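Local coordinates for protein benzoylformate Decarboxylase (Polynucleobacter necessarius, PDB 4K9Q) that probably decarboxylates benzoylformate as a member of the thiamine diphosphate- and magnesium-dependent enzyme family, at residues A[4-17]-A[132-144]. Numbering follows the deposited sequence.
Sequences VKEITFDLLRKLQV and PEDVPGAFMRAYA
Thr8 of helix 4-15 meets Phe139, Pro136 and Val135 of helix 135-147 with both branches. Its CG2 lies over one face of the Phe139 ring, 3.9 Å from the ring centroid and shifted toward the rim, a CH-pi contact, while OG1 rests against Pro136 CG and Val135 CG1. With OG1 beside its own backbone N (chi1 -60°), the hydroxyl reaches back to Val4 O at 2.8 Å, above the carbonyl plane, and this oxygen also accepts from Thr8 N. Replacing Thr8 by alanine removes methyl and hydroxyl together, and is likely to open a gap over the Phe139 face and leave Val4 O to the backbone N-H alone. Val4 puts CG1 against Val135 CB at 3.6 Å, the two side chains crossing at about a right angle, and Ile7 CG2 packs on the ring of Pro136. One turn on, a chi1 of 172° turns the Leu11 branch across to the other helix, where CD2 lies 3.3 Å from Pro136 O. Near the C-terminal end of helix 4-15, Leu15 CD2 sits directly over the centre of the Tyr143 ring at 4.1 Å and also touches Met140 SD, whereas Val17 CG2 approaches that ring at its edge. Two waters bridge Tyr143 OH and Leu15 O. Phe139 continues onto Leu156 and Leu158, and Leu12 and Val17 onto Ile66. The helices run nearly parallel, their axes approaching to 9.2 Å and crossing at -24°, as neighbours packed on one parallel sheet in the alpha/beta N-terminal domain of thiamine diphosphate enzymes.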
loop_
_atom_site.group_PDB
_atom_site.type_symbol
_atom_site.label_atom_id
_atom_site.label_comp_id
_atom_site.label_asym_id
_atom_site.label_seq_id
_atom_site.Cartn_x
_atom_site.Cartn_y
_atom_site.Cartn_z
ATOM N N VAL A 4 23.629 5.149 19.341
ATOM C CA VAL A 4 22.356 4.486 19.092
ATOM C C VAL A 4 22.466 2.995 19.436
ATOM O O VAL A 4 21.589 2.425 20.084
ATOM C CB VAL A 4 21.940 4.655 17.618
ATOM C CG1 VAL A 4 20.732 3.761 17.291
ATOM C CG2 VAL A 4 21.677 6.128 17.281
ATOM N N LYS A 5 23.560 2.358 19.022
ATOM C CA LYS A 5 23.724 0.930 19.273
ATOM C C LYS A 5 23.756 0.606 20.776
ATOM O O LYS A 5 23.051 -0.297 21.240
ATOM C CB LYS A 5 24.975 0.383 18.572
ATOM C CG LYS A 5 25.143 -1.132 18.724
ATOM C CD LYS A 5 26.159 -1.696 17.736
ATOM C CE LYS A 5 27.577 -1.229 18.033
ATOM N NZ LYS A 5 28.148 -1.862 19.253
ATOM N N GLU A 6 24.556 1.348 21.538
ATOM C CA GLU A 6 24.660 1.060 22.966
ATOM C C GLU A 6 23.309 1.232 23.669
ATOM O O GLU A 6 22.907 0.394 24.474
ATOM C CB GLU A 6 25.738 1.916 23.644
ATOM C CG GLU A 6 26.020 1.450 25.064
ATOM C CD GLU A 6 27.187 2.164 25.719
ATOM O OE1 GLU A 6 27.881 2.945 25.036
ATOM O OE2 GLU A 6 27.404 1.940 26.928
ATOM N N ILE A 7 22.606 2.314 23.351
ATOM C CA ILE A 7 21.298 2.581 23.945
ATOM C C ILE A 7 20.264 1.518 23.565
ATOM O O ILE A 7 19.454 1.096 24.388
ATOM C CB ILE A 7 20.809 3.974 23.544
ATOM C CG1 ILE A 7 21.789 5.020 24.090
ATOM C CG2 ILE A 7 19.377 4.217 24.030
ATOM C CD1 ILE A 7 21.605 6.401 23.497
ATOM N N THR A 8 20.302 1.088 22.308
ATOM C CA THR A 8 19.353 0.093 21.820
ATOM C C THR A 8 19.575 -1.264 22.486
ATOM O O THR A 8 18.621 -1.920 22.921
ATOM C CB THR A 8 19.445 -0.040 20.286
ATOM O OG1 THR A 8 19.136 1.223 19.679
ATOM C CG2 THR A 8 18.473 -1.102 19.778
ATOM N N PHE A 9 20.829 -1.701 22.568
ATOM C CA PHE A 9 21.099 -2.974 23.213
ATOM C C PHE A 9 20.735 -2.918 24.700
ATOM O O PHE A 9 20.207 -3.894 25.250
ATOM C CB PHE A 9 22.543 -3.432 22.974
ATOM C CG PHE A 9 22.722 -4.176 21.682
ATOM C CD1 PHE A 9 22.562 -5.551 21.635
ATOM C CD2 PHE A 9 23.027 -3.501 20.512
ATOM C CE1 PHE A 9 22.711 -6.243 20.436
ATOM C CE2 PHE A 9 23.176 -4.184 19.314
ATOM C CZ PHE A 9 23.018 -5.555 19.279
ATOM N N ASP A 10 20.962 -1.769 25.333
ATOM C CA ASP A 10 20.544 -1.600 26.728
ATOM C C ASP A 10 19.021 -1.699 26.897
ATOM O O ASP A 10 18.530 -2.298 27.856
ATOM C CB ASP A 10 21.071 -0.294 27.315
ATOM C CG ASP A 10 22.463 -0.442 27.923
ATOM O OD1 ASP A 10 22.920 -1.588 28.147
ATOM O OD2 ASP A 10 23.089 0.602 28.192
ATOM N N LEU A 11 18.271 -1.119 25.962
ATOM C CA LEU A 11 16.818 -1.285 25.959
ATOM C C LEU A 11 16.433 -2.758 25.829
ATOM O O LEU A 11 15.574 -3.258 26.555
ATOM C CB LEU A 11 16.175 -0.463 24.833
ATOM C CG LEU A 11 14.680 -0.709 24.611
ATOM C CD1 LEU A 11 13.873 -0.205 25.803
ATOM C CD2 LEU A 11 14.215 -0.031 23.338
ATOM N N LEU A 12 17.077 -3.455 24.901
ATOM C CA LEU A 12 16.753 -4.849 24.661
ATOM C C LEU A 12 17.030 -5.683 25.908
ATOM O O LEU A 12 16.282 -6.599 26.223
ATOM C CB LEU A 12 17.508 -5.368 23.432
ATOM C CG LEU A 12 17.023 -4.758 22.111
ATOM C CD1 LEU A 12 17.911 -5.202 20.958
ATOM C CD2 LEU A 12 15.553 -5.113 21.843
ATOM N N ARG A 13 18.092 -5.344 26.640
ATOM C CA ARG A 13 18.354 -6.002 27.919
ATOM C C ARG A 13 17.208 -5.780 28.894
ATOM O O ARG A 13 16.744 -6.720 29.541
ATOM C CB ARG A 13 19.643 -5.469 28.548
ATOM C CG ARG A 13 20.883 -6.004 27.897
ATOM C CD ARG A 13 22.136 -5.485 28.599
ATOM N NE ARG A 13 23.305 -5.944 27.874
ATOM C CZ ARG A 13 23.948 -5.224 26.969
ATOM N NH1 ARG A 13 23.555 -3.986 26.697
ATOM N NH2 ARG A 13 24.987 -5.747 26.341
ATOM N N LYS A 14 16.759 -4.533 29.000
ATOM C CA LYS A 14 15.662 -4.183 29.886
ATOM C C LYS A 14 14.378 -4.929 29.513
ATOM O O LYS A 14 13.649 -5.400 30.389
ATOM C CB LYS A 14 15.443 -2.666 29.863
ATOM C CG LYS A 14 14.286 -2.175 30.710
ATOM C CD LYS A 14 14.501 -2.479 32.176
ATOM C CE LYS A 14 13.475 -1.747 33.034
ATOM N NZ LYS A 14 13.722 -1.979 34.487
ATOM N N LEU A 15 14.112 -5.039 28.211
ATOM C CA LEU A 15 12.939 -5.757 27.712
ATOM C C LEU A 15 13.090 -7.273 27.775
ATOM O O LEU A 15 12.117 -8.003 27.555
ATOM C CB LEU A 15 12.625 -5.326 26.273
ATOM C CG LEU A 15 12.224 -3.851 26.143
ATOM C CD1 LEU A 15 12.129 -3.405 24.684
ATOM C CD2 LEU A 15 10.911 -3.560 26.885
ATOM N N GLN A 16 14.310 -7.729 28.063
ATOM C CA GLN A 16 14.648 -9.148 28.108
ATOM C C GLN A 16 14.492 -9.845 26.754
ATOM O O GLN A 16 14.074 -11.004 26.675
ATOM C CB GLN A 16 13.857 -9.858 29.203
ATOM C CG GLN A 16 14.088 -9.225 30.581
ATOM C CD GLN A 16 13.351 -9.950 31.688
ATOM O OE1 GLN A 16 13.246 -11.176 31.679
ATOM N NE2 GLN A 16 12.828 -9.193 32.645
ATOM N N VAL A 17 14.838 -9.119 25.698
ATOM C CA VAL A 17 14.847 -9.663 24.345
ATOM C C VAL A 17 16.307 -9.711 23.909
ATOM O O VAL A 17 16.844 -8.729 23.393
ATOM C CB VAL A 17 14.002 -8.775 23.408
ATOM C CG1 VAL A 17 14.065 -9.271 21.961
ATOM C CG2 VAL A 17 12.549 -8.741 23.902
ATOM N N PRO A 132 18.327 8.887 13.341
ATOM C CA PRO A 132 19.019 7.961 14.249
ATOM C C PRO A 132 18.524 8.075 15.694
ATOM O O PRO A 132 18.400 7.064 16.386
ATOM C CB PRO A 132 20.481 8.412 14.170
ATOM C CG PRO A 132 20.598 9.154 12.878
ATOM C CD PRO A 132 19.253 9.733 12.569
ATOM N N GLU A 133 18.241 9.298 16.134
ATOM C CA GLU A 133 17.748 9.543 17.487
ATOM C C GLU A 133 16.504 8.722 17.836
ATOM O O GLU A 133 16.267 8.405 19.007
ATOM C CB GLU A 133 17.451 11.033 17.687
ATOM C CG GLU A 133 18.685 11.924 17.817
ATOM C CD GLU A 133 19.305 12.327 16.481
ATOM O OE1 GLU A 133 18.859 11.847 15.414
ATOM O OE2 GLU A 133 20.256 13.138 16.498
ATOM N N ASP A 134 15.708 8.379 16.823
ATOM C CA ASP A 134 14.454 7.671 17.042
ATOM C C ASP A 134 14.581 6.155 17.072
ATOM O O ASP A 134 13.588 5.459 17.321
ATOM C CB ASP A 134 13.443 8.045 15.961
ATOM C CG ASP A 134 13.097 9.527 15.976
ATOM O OD1 ASP A 134 13.036 10.122 17.076
ATOM O OD2 ASP A 134 12.893 10.093 14.886
ATOM N N VAL A 135 15.782 5.628 16.827
ATOM C CA VAL A 135 15.923 4.174 16.715
ATOM C C VAL A 135 15.550 3.415 18.003
ATOM O O VAL A 135 14.768 2.459 17.947
ATOM C CB VAL A 135 17.311 3.751 16.145
ATOM C CG1 VAL A 135 17.513 2.231 16.269
ATOM C CG2 VAL A 135 17.454 4.225 14.697
ATOM N N PRO A 136 16.099 3.826 19.161
ATOM C CA PRO A 136 15.710 3.136 20.397
ATOM C C PRO A 136 14.206 3.205 20.635
ATOM O O PRO A 136 13.594 2.178 20.939
ATOM C CB PRO A 136 16.474 3.894 21.489
ATOM C CG PRO A 136 17.650 4.505 20.769
ATOM C CD PRO A 136 17.133 4.854 19.401
ATOM N N GLY A 137 13.614 4.387 20.476
ATOM C CA GLY A 137 12.174 4.516 20.635
ATOM C C GLY A 137 11.379 3.663 19.663
ATOM O O GLY A 137 10.295 3.189 20.004
ATOM N N ALA A 138 11.902 3.481 18.449
ATOM C CA ALA A 138 11.249 2.632 17.445
ATOM C C ALA A 138 11.266 1.160 17.867
ATOM O O ALA A 138 10.287 0.420 17.649
ATOM C CB ALA A 138 11.891 2.821 16.074
ATOM N N PHE A 139 12.370 0.726 18.478
ATOM C CA PHE A 139 12.406 -0.610 19.061
ATOM C C PHE A 139 11.373 -0.775 20.183
ATOM O O PHE A 139 10.712 -1.817 20.283
ATOM C CB PHE A 139 13.815 -0.973 19.543
ATOM C CG PHE A 139 14.676 -1.603 18.475
ATOM C CD1 PHE A 139 14.765 -2.982 18.365
ATOM C CD2 PHE A 139 15.381 -0.813 17.578
ATOM C CE1 PHE A 139 15.563 -3.581 17.381
ATOM C CE2 PHE A 139 16.188 -1.402 16.593
ATOM C CZ PHE A 139 16.272 -2.788 16.497
ATOM N N MET A 140 11.226 0.245 21.031
ATOM C CA MET A 140 10.205 0.169 22.073
ATOM C C MET A 140 8.793 0.094 21.473
ATOM O O MET A 140 7.970 -0.705 21.915
ATOM C CB MET A 140 10.300 1.351 23.040
ATOM C CG MET A 140 9.339 1.227 24.217
ATOM S SD MET A 140 9.687 -0.204 25.253
ATOM C CE MET A 140 8.114 -1.067 25.194
ATOM N N ARG A 141 8.508 0.937 20.484
ATOM C CA ARG A 141 7.197 0.898 19.832
ATOM C C ARG A 141 7.000 -0.441 19.125
ATOM O O ARG A 141 5.898 -0.980 19.101
ATOM C CB ARG A 141 7.041 2.060 18.848
ATOM C CG ARG A 141 5.692 2.091 18.120
ATOM C CD ARG A 141 5.458 3.432 17.422
ATOM N NE ARG A 141 4.257 3.353 16.596
ATOM C CZ ARG A 141 3.906 4.236 15.667
ATOM N NH1 ARG A 141 4.643 5.318 15.433
ATOM N NH2 ARG A 141 2.789 4.038 14.977
ATOM N N ALA A 142 8.073 -0.976 18.545
ATOM C CA ALA A 142 8.009 -2.295 17.904
ATOM C C ALA A 142 7.609 -3.375 18.922
ATOM O O ALA A 142 6.687 -4.162 18.680
ATOM C CB ALA A 142 9.353 -2.642 17.237
ATOM N N TYR A 143 8.289 -3.392 20.065
ATOM C CA TYR A 143 7.983 -4.340 21.128
ATOM C C TYR A 143 6.536 -4.187 21.605
ATOM O O TYR A 143 5.810 -5.173 21.734
ATOM C CB TYR A 143 8.946 -4.134 22.310
ATOM C CG TYR A 143 8.703 -5.054 23.492
ATOM C CD1 TYR A 143 7.662 -4.820 24.384
ATOM C CD2 TYR A 143 9.538 -6.140 23.736
ATOM C CE1 TYR A 143 7.442 -5.653 25.463
ATOM C CE2 TYR A 143 9.323 -6.980 24.811
ATOM C CZ TYR A 143 8.269 -6.732 25.674
ATOM O OH TYR A 143 8.066 -7.571 26.752
ATOM N N ALA A 144 6.135 -2.944 21.868
ATOM C CA ALA A 144 4.788 -2.650 22.361
ATOM C C ALA A 144 3.730 -3.113 21.377
ATOM O O ALA A 144 2.737 -3.731 21.760
ATOM C CB ALA A 144 4.634 -1.169 22.630
HETATM O O HOH W 1 9.845 -9.647 26.950
HETATM O O HOH W 2 9.852 -7.103 29.059
#